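Local coordinates for molybdate binding protein II (Clostridium pasteurianum, PDB 1GUT) that binds molybdate as a hexameric molbindin, one of the small Mop-family proteins that take up oxyanions, at residues Asn7-Lys12 / Leu27-Gly32; Gly11-Leu16 / Val49-Glu54. All coordinates share one frame; numbering follows the deposited sequence.

Contact 1. Residues Asn7-Lys12 / Leu27-Gly32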
loop_
_atom_site.group_PDB
_atom_site.type_symbol
_atom_site.label_atom_id
_atom_site.label_comp_id
_atom_site.label_asym_id
_atom_site.label_seq_id
_atom_site.Cartn_x
_atom_site.Cartn_y
_atom_site.Cartn_z
ATOM N N ASN A 7 -14.905 2.317 -0.315
ATOM C CA ASN A 7 -14.822 1.341 -1.401
ATOM C C ASN A 7 -15.166 -0.048 -0.912
ATOM O O ASN A 7 -14.362 -0.681 -0.221
ATOM C CB ASN A 7 -13.397 1.330 -1.987
ATOM C CG ASN A 7 -13.045 2.637 -2.664
ATOM O OD1 ASN A 7 -13.907 3.294 -3.244
ATOM N ND2 ASN A 7 -11.777 3.011 -2.606
ATOM N N GLN A 8 -16.354 -0.500 -1.296
ATOM C CA GLN A 8 -16.890 -1.793 -0.902
ATOM C C GLN A 8 -17.546 -2.383 -2.131
ATOM O O GLN A 8 -18.507 -1.811 -2.685
ATOM C CB GLN A 8 -17.944 -1.616 0.191
ATOM C CG GLN A 8 -17.359 -1.058 1.488
ATOM C CD GLN A 8 -18.348 -1.096 2.651
ATOM O OE1 GLN A 8 -19.012 -2.118 2.899
ATOM N NE2 GLN A 8 -18.443 0.008 3.363
ATOM N N LEU A 9 -16.992 -3.500 -2.571
ATOM C CA LEU A 9 -17.455 -4.200 -3.764
ATOM C C LEU A 9 -17.907 -5.610 -3.387
ATOM O O LEU A 9 -17.061 -6.470 -3.107
ATOM C CB LEU A 9 -16.309 -4.245 -4.777
ATOM C CG LEU A 9 -15.644 -2.923 -5.132
ATOM C CD1 LEU A 9 -14.486 -3.190 -6.108
ATOM C CD2 LEU A 9 -16.661 -2.013 -5.766
ATOM N N LYS A 10 -19.224 -5.854 -3.403
ATOM C CA LYS A 10 -19.756 -7.174 -3.040
ATOM C C LYS A 10 -19.553 -8.169 -4.166
ATOM O O LYS A 10 -19.745 -7.834 -5.332
ATOM C CB LYS A 10 -21.270 -7.096 -2.752
ATOM C CG LYS A 10 -21.666 -6.190 -1.608
ATOM C CD LYS A 10 -23.181 -6.239 -1.358
ATOM C CE LYS A 10 -23.631 -5.301 -0.246
ATOM N NZ LYS A 10 -24.002 -3.926 -0.722
ATOM N N GLY A 11 -19.214 -9.409 -3.823
ATOM C CA GLY A 11 -19.009 -10.394 -4.862
ATOM C C GLY A 11 -19.086 -11.799 -4.345
ATOM O O GLY A 11 -19.343 -12.011 -3.172
ATOM N N LYS A 12 -18.863 -12.746 -5.243
ATOM C CA LYS A 12 -18.925 -14.149 -4.904
ATOM C C LYS A 12 -17.553 -14.736 -5.177
ATOM O O LYS A 12 -16.953 -14.460 -6.211
ATOM C CB LYS A 12 -19.976 -14.821 -5.796
ATOM C CG LYS A 12 -20.138 -16.288 -5.529
ATOM C CD LYS A 12 -21.318 -16.839 -6.346
ATOM C CE LYS A 12 -21.669 -18.272 -5.947
ATOM N NZ LYS A 12 -22.377 -18.366 -4.628
ATOM N N LEU A 27 -12.896 -12.781 -6.554
ATOM C CA LEU A 27 -14.318 -12.523 -6.404
ATOM C C LEU A 27 -14.905 -12.012 -7.704
ATOM O O LEU A 27 -14.316 -11.164 -8.374
ATOM C CB LEU A 27 -14.553 -11.398 -5.390
ATOM C CG LEU A 27 -14.065 -11.434 -3.959
ATOM C CD1 LEU A 27 -14.625 -10.193 -3.248
ATOM C CD2 LEU A 27 -14.578 -12.690 -3.308
ATOM N N GLU A 28 -16.080 -12.500 -8.041
ATOM C CA GLU A 28 -16.795 -11.998 -9.212
ATOM C C GLU A 28 -17.746 -10.930 -8.677
ATOM O O GLU A 28 -18.592 -11.221 -7.832
ATOM C CB GLU A 28 -17.616 -13.121 -9.852
ATOM C CG GLU A 28 -18.579 -12.654 -10.935
ATOM C CD GLU A 28 -19.753 -13.617 -11.152
ATOM O OE1 GLU A 28 -19.760 -14.763 -10.621
ATOM O OE2 GLU A 28 -20.689 -13.216 -11.866
ATOM N N ILE A 29 -17.613 -9.698 -9.148
ATOM C CA ILE A 29 -18.482 -8.642 -8.640
ATOM C C ILE A 29 -19.578 -8.349 -9.654
ATOM O O ILE A 29 -19.618 -8.992 -10.706
ATOM C CB ILE A 29 -17.653 -7.400 -8.221
ATOM C CG1 ILE A 29 -16.937 -6.797 -9.417
ATOM C CG2 ILE A 29 -16.631 -7.789 -7.129
ATOM C CD1 ILE A 29 -16.303 -5.445 -9.092
ATOM N N ALA A 30 -20.472 -7.421 -9.308
ATOM C CA ALA A 30 -21.612 -7.056 -10.149
ATOM C C ALA A 30 -21.150 -6.771 -11.543
ATOM O O ALA A 30 -20.186 -6.039 -11.757
ATOM C CB ALA A 30 -22.369 -5.866 -9.570
ATOM N N GLY A 31 -21.874 -7.335 -12.502
ATOM C CA GLY A 31 -21.540 -7.176 -13.896
ATOM C C GLY A 31 -20.730 -8.381 -14.314
ATOM O O GLY A 31 -20.684 -8.723 -15.498
ATOM N N GLY A 32 -20.091 -9.023 -13.335
ATOM C CA GLY A 32 -19.293 -10.213 -13.581
ATOM C C GLY A 32 -17.777 -10.074 -13.527
ATOM O O GLY A 32 -17.100 -11.109 -13.510
HETATM O O HOH W 1 -20.768 -5.857 -6.724
#

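Contact 2. Residues Gly11-Leu16 / Val49-Glu54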
loop_
_atom_site.group_PDB
_atom_site.type_symbol
_atom_site.label_atom_id
_atom_site.label_comp_id
_atom_site.label_asym_id
_atom_site.label_seq_id
_atom_site.Cartn_x
_atom_site.Cartn_y
_atom_site.Cartn_z
ATOM N N GLY A 11 -19.214 -9.409 -3.823
ATOM C CA GLY A 11 -19.009 -10.394 -4.862
ATOM C C GLY A 11 -19.086 -11.799 -4.345
ATOM O O GLY A 11 -19.343 -12.011 -3.172
ATOM N N LYS A 12 -18.863 -12.746 -5.243
ATOM C CA LYS A 12 -18.925 -14.149 -4.904
ATOM C C LYS A 12 -17.553 -14.736 -5.177
ATOM O O LYS A 12 -16.953 -14.460 -6.211
ATOM C CB LYS A 12 -19.976 -14.821 -5.796
ATOM C CG LYS A 12 -20.138 -16.288 -5.529
ATOM C CD LYS A 12 -21.318 -16.839 -6.346
ATOM C CE LYS A 12 -21.669 -18.272 -5.947
ATOM N NZ LYS A 12 -22.377 -18.366 -4.628
ATOM N N VAL A 13 -17.046 -15.534 -4.243
ATOM C CA VAL A 13 -15.736 -16.138 -4.439
ATOM C C VAL A 13 -15.798 -17.148 -5.576
ATOM O O VAL A 13 -16.602 -18.109 -5.520
ATOM C CB VAL A 13 -15.237 -16.848 -3.178
ATOM C CG1 VAL A 13 -13.921 -17.513 -3.467
ATOM C CG2 VAL A 13 -15.093 -15.854 -2.010
ATOM N N VAL A 14 -14.986 -16.937 -6.613
ATOM C CA VAL A 14 -14.907 -17.862 -7.737
ATOM C C VAL A 14 -13.556 -18.567 -7.821
ATOM O O VAL A 14 -13.368 -19.491 -8.625
ATOM C CB VAL A 14 -15.259 -17.214 -9.097
ATOM C CG1 VAL A 14 -16.715 -16.794 -9.122
ATOM C CG2 VAL A 14 -14.339 -16.010 -9.425
ATOM N N GLY A 15 -12.605 -18.138 -7.005
ATOM C CA GLY A 15 -11.298 -18.767 -6.976
ATOM C C GLY A 15 -10.642 -18.592 -5.622
ATOM O O GLY A 15 -10.752 -17.546 -4.998
ATOM N N LEU A 16 -9.935 -19.622 -5.181
ATOM C CA LEU A 16 -9.205 -19.592 -3.916
ATOM C C LEU A 16 -7.986 -20.476 -4.050
ATOM O O LEU A 16 -8.112 -21.654 -4.394
ATOM C CB LEU A 16 -10.092 -20.070 -2.761
ATOM C CG LEU A 16 -9.472 -20.146 -1.366
ATOM C CD1 LEU A 16 -9.001 -18.779 -0.896
ATOM C CD2 LEU A 16 -10.525 -20.694 -0.411
ATOM N N VAL A 49 -13.300 -18.161 4.496
ATOM C CA VAL A 49 -13.412 -17.888 3.066
ATOM C C VAL A 49 -13.422 -19.204 2.286
ATOM O O VAL A 49 -12.535 -20.028 2.454
ATOM C CB VAL A 49 -12.210 -17.026 2.604
ATOM C CG1 VAL A 49 -12.272 -16.770 1.117
ATOM C CG2 VAL A 49 -12.197 -15.717 3.374
ATOM N N LYS A 50 -14.410 -19.389 1.418
ATOM C CA LYS A 50 -14.547 -20.623 0.646
ATOM C C LYS A 50 -15.132 -20.301 -0.720
ATOM O O LYS A 50 -15.791 -19.249 -0.889
ATOM C CB LYS A 50 -15.507 -21.589 1.369
ATOM C CG LYS A 50 -14.981 -22.067 2.723
ATOM C CD LYS A 50 -15.865 -23.091 3.369
ATOM C CE LYS A 50 -15.240 -23.504 4.696
ATOM N NZ LYS A 50 -15.654 -24.868 5.122
ATOM N N GLU A 51 -14.893 -21.178 -1.695
ATOM C CA GLU A 51 -15.469 -20.969 -3.015
ATOM C C GLU A 51 -16.991 -20.865 -2.922
ATOM O O GLU A 51 -17.642 -21.646 -2.218
ATOM C CB GLU A 51 -14.981 -22.016 -4.042
ATOM C CG GLU A 51 -13.624 -21.564 -4.559
ATOM C CD GLU A 51 -13.117 -22.335 -5.756
ATOM O OE1 GLU A 51 -13.742 -23.348 -6.130
ATOM O OE2 GLU A 51 -12.077 -21.914 -6.308
ATOM N N GLY A 52 -17.550 -19.855 -3.583
ATOM C CA GLY A 52 -18.980 -19.648 -3.567
ATOM C C GLY A 52 -19.473 -18.699 -2.492
ATOM O O GLY A 52 -20.624 -18.276 -2.523
ATOM N N ALA A 53 -18.613 -18.350 -1.536
ATOM C CA ALA A 53 -19.030 -17.449 -0.466
ATOM C C ALA A 53 -19.310 -16.038 -0.987
ATOM O O ALA A 53 -18.634 -15.570 -1.911
ATOM C CB ALA A 53 -17.947 -17.382 0.638
ATOM N N GLU A 54 -20.295 -15.364 -0.389
ATOM C CA GLU A 54 -20.609 -13.966 -0.759
ATOM C C GLU A 54 -19.829 -13.101 0.216
ATOM O O GLU A 54 -20.060 -13.160 1.420
ATOM C CB GLU A 54 -22.131 -13.685 -0.675
ATOM C CG GLU A 54 -22.937 -14.506 -1.674
ATOM C CD GLU A 54 -24.446 -14.338 -1.505
ATOM O OE1 GLU A 54 -24.881 -13.682 -0.534
ATOM O OE2 GLU A 54 -25.206 -14.873 -2.337
HETATM O O HOH W 2 -24.811 -16.947 -4.850
HETATM O O HOH W 3 -12.247 -21.688 -9.301
#

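Contact 1. Residues Asn7-Lys12 / Leu27-Gly32
Leu-27 flanks the bonded pair of Lys-12 and Glu-28 in the beta hairpin of strands 8-18 and 22-29. Its CA makes a bent CA-H...O contact with Lys-12 O (3.3 Å), and its methyl CD2 lies over the Lys-12 carbonyl. Leu-27 also packs on Ile-66 of a second subunit. Glu-28 supplies the two backbone hydrogen bonds of an antiparallel hydrogen-bonded pair. Glu-28 N donates to Lys-12 O at 2.8 Å, nearly straight (167°) and in the carbonyl plane. Glu-28 O receives Lys-12 N at 3.0 Å, with the donor above the carbonyl plane. Glu-28 O also lies 3.1 Å from Gly-11 CA, on the side where a side chain would have to sit, so a glycine fits here. Ile-29 holds CG1 between its N and carbonyl carbon (chi1 63°). CD1 of Ile-29 meets CD1 of Leu-9 at 4.2 Å, the two chains crossing obliquely, while its CG2 lies 3.6 Å from Lys-10 O. Past Ile-29 the strands part. A water bridges the gap, donating to Lys-10 O at 2.6 Å and accepting from Ala-30 N at 3.0 Å. A type II turn then runs from Ile-29 to Gly-32, closed by Gly-32 N on Ile-29 O. Two direct bonds at Lys-12 thus give way to a water bridge where the strands splay, with Leu-9 and Ile-29 packed together on the buried side.

Contact 2. Residues Gly11-Leu16 / Val49-Glu54
Val-13 points into the loop 49-54 and meets it with both methyls. CG1 is anti to the backbone N (chi1 177°) and lies over the backbone at Glu-51. CG2 of Val-13 touches both Ala-53 CB (4.2 Å) and Val-49 CG1 (4.3 Å). Lys-50 O sits against the branch point, 3.4 Å from Val-13 CB. Leu-16 enters from further along the strand, its CG also anti to N. Its CD2 rests on Val-49 O, and its CD1 meets the same Val-49 methyl that Val-13 touches. Glu-51 runs extended alongside the strand towards the bulge. Its OE2 makes a weak, bent hydrogen bond with Leu-16 N (3.3 Å, 123°). A water donates both to this oxygen and to Val-14 O. At the other end Lys-12 lies across Gly-52, extended as far as CE and then bent at chi4 (74°). NZ donates to Gly-52 O at 2.7 Å, in the carbonyl plane and on a lone pair. Lys-12 NZ and Glu-54 OE2 are 5.0 Å apart and are linked by a water. The backbones are tied at Val-13, whose N donates to Ala-53 O and whose O accepts from Gly-52 N, both at 2.8 Å. Gly-52 is at the third position of a type II turn from Lys-50 to Ala-53. The loop thus joins helix 41-47 to strand 54-58 along one edge of strand 8-18. On the opposite edge Val-14 and Gly-15 form a classic beta bulge against Val-26 of strand 22-29.

How the contacts relate
Both contacts use strand 8-18, and their centres are about 10 Å apart. Contact 1 comes first along the strand, and contact 2 continues from the shared Gly-11 and Lys-12. Their partners follow in chain order: strand 22-29, the second arm of the hairpin, then the loop between helix 41-47 and strand 54-58. These partners lie on the two edges of the strand, which is an inner strand of the antiparallel sheet. The contacts also touch directly, with Leu-27 CD2 3.5 Å from Val-13 CG2. Contact 1 pairs the arms of the hairpin; contact 2 ties it to the later half of this small TOBE-type domain. Contact 1 also reaches a second subunit of the hexamer; contact 2 touches no other chain of the assembly.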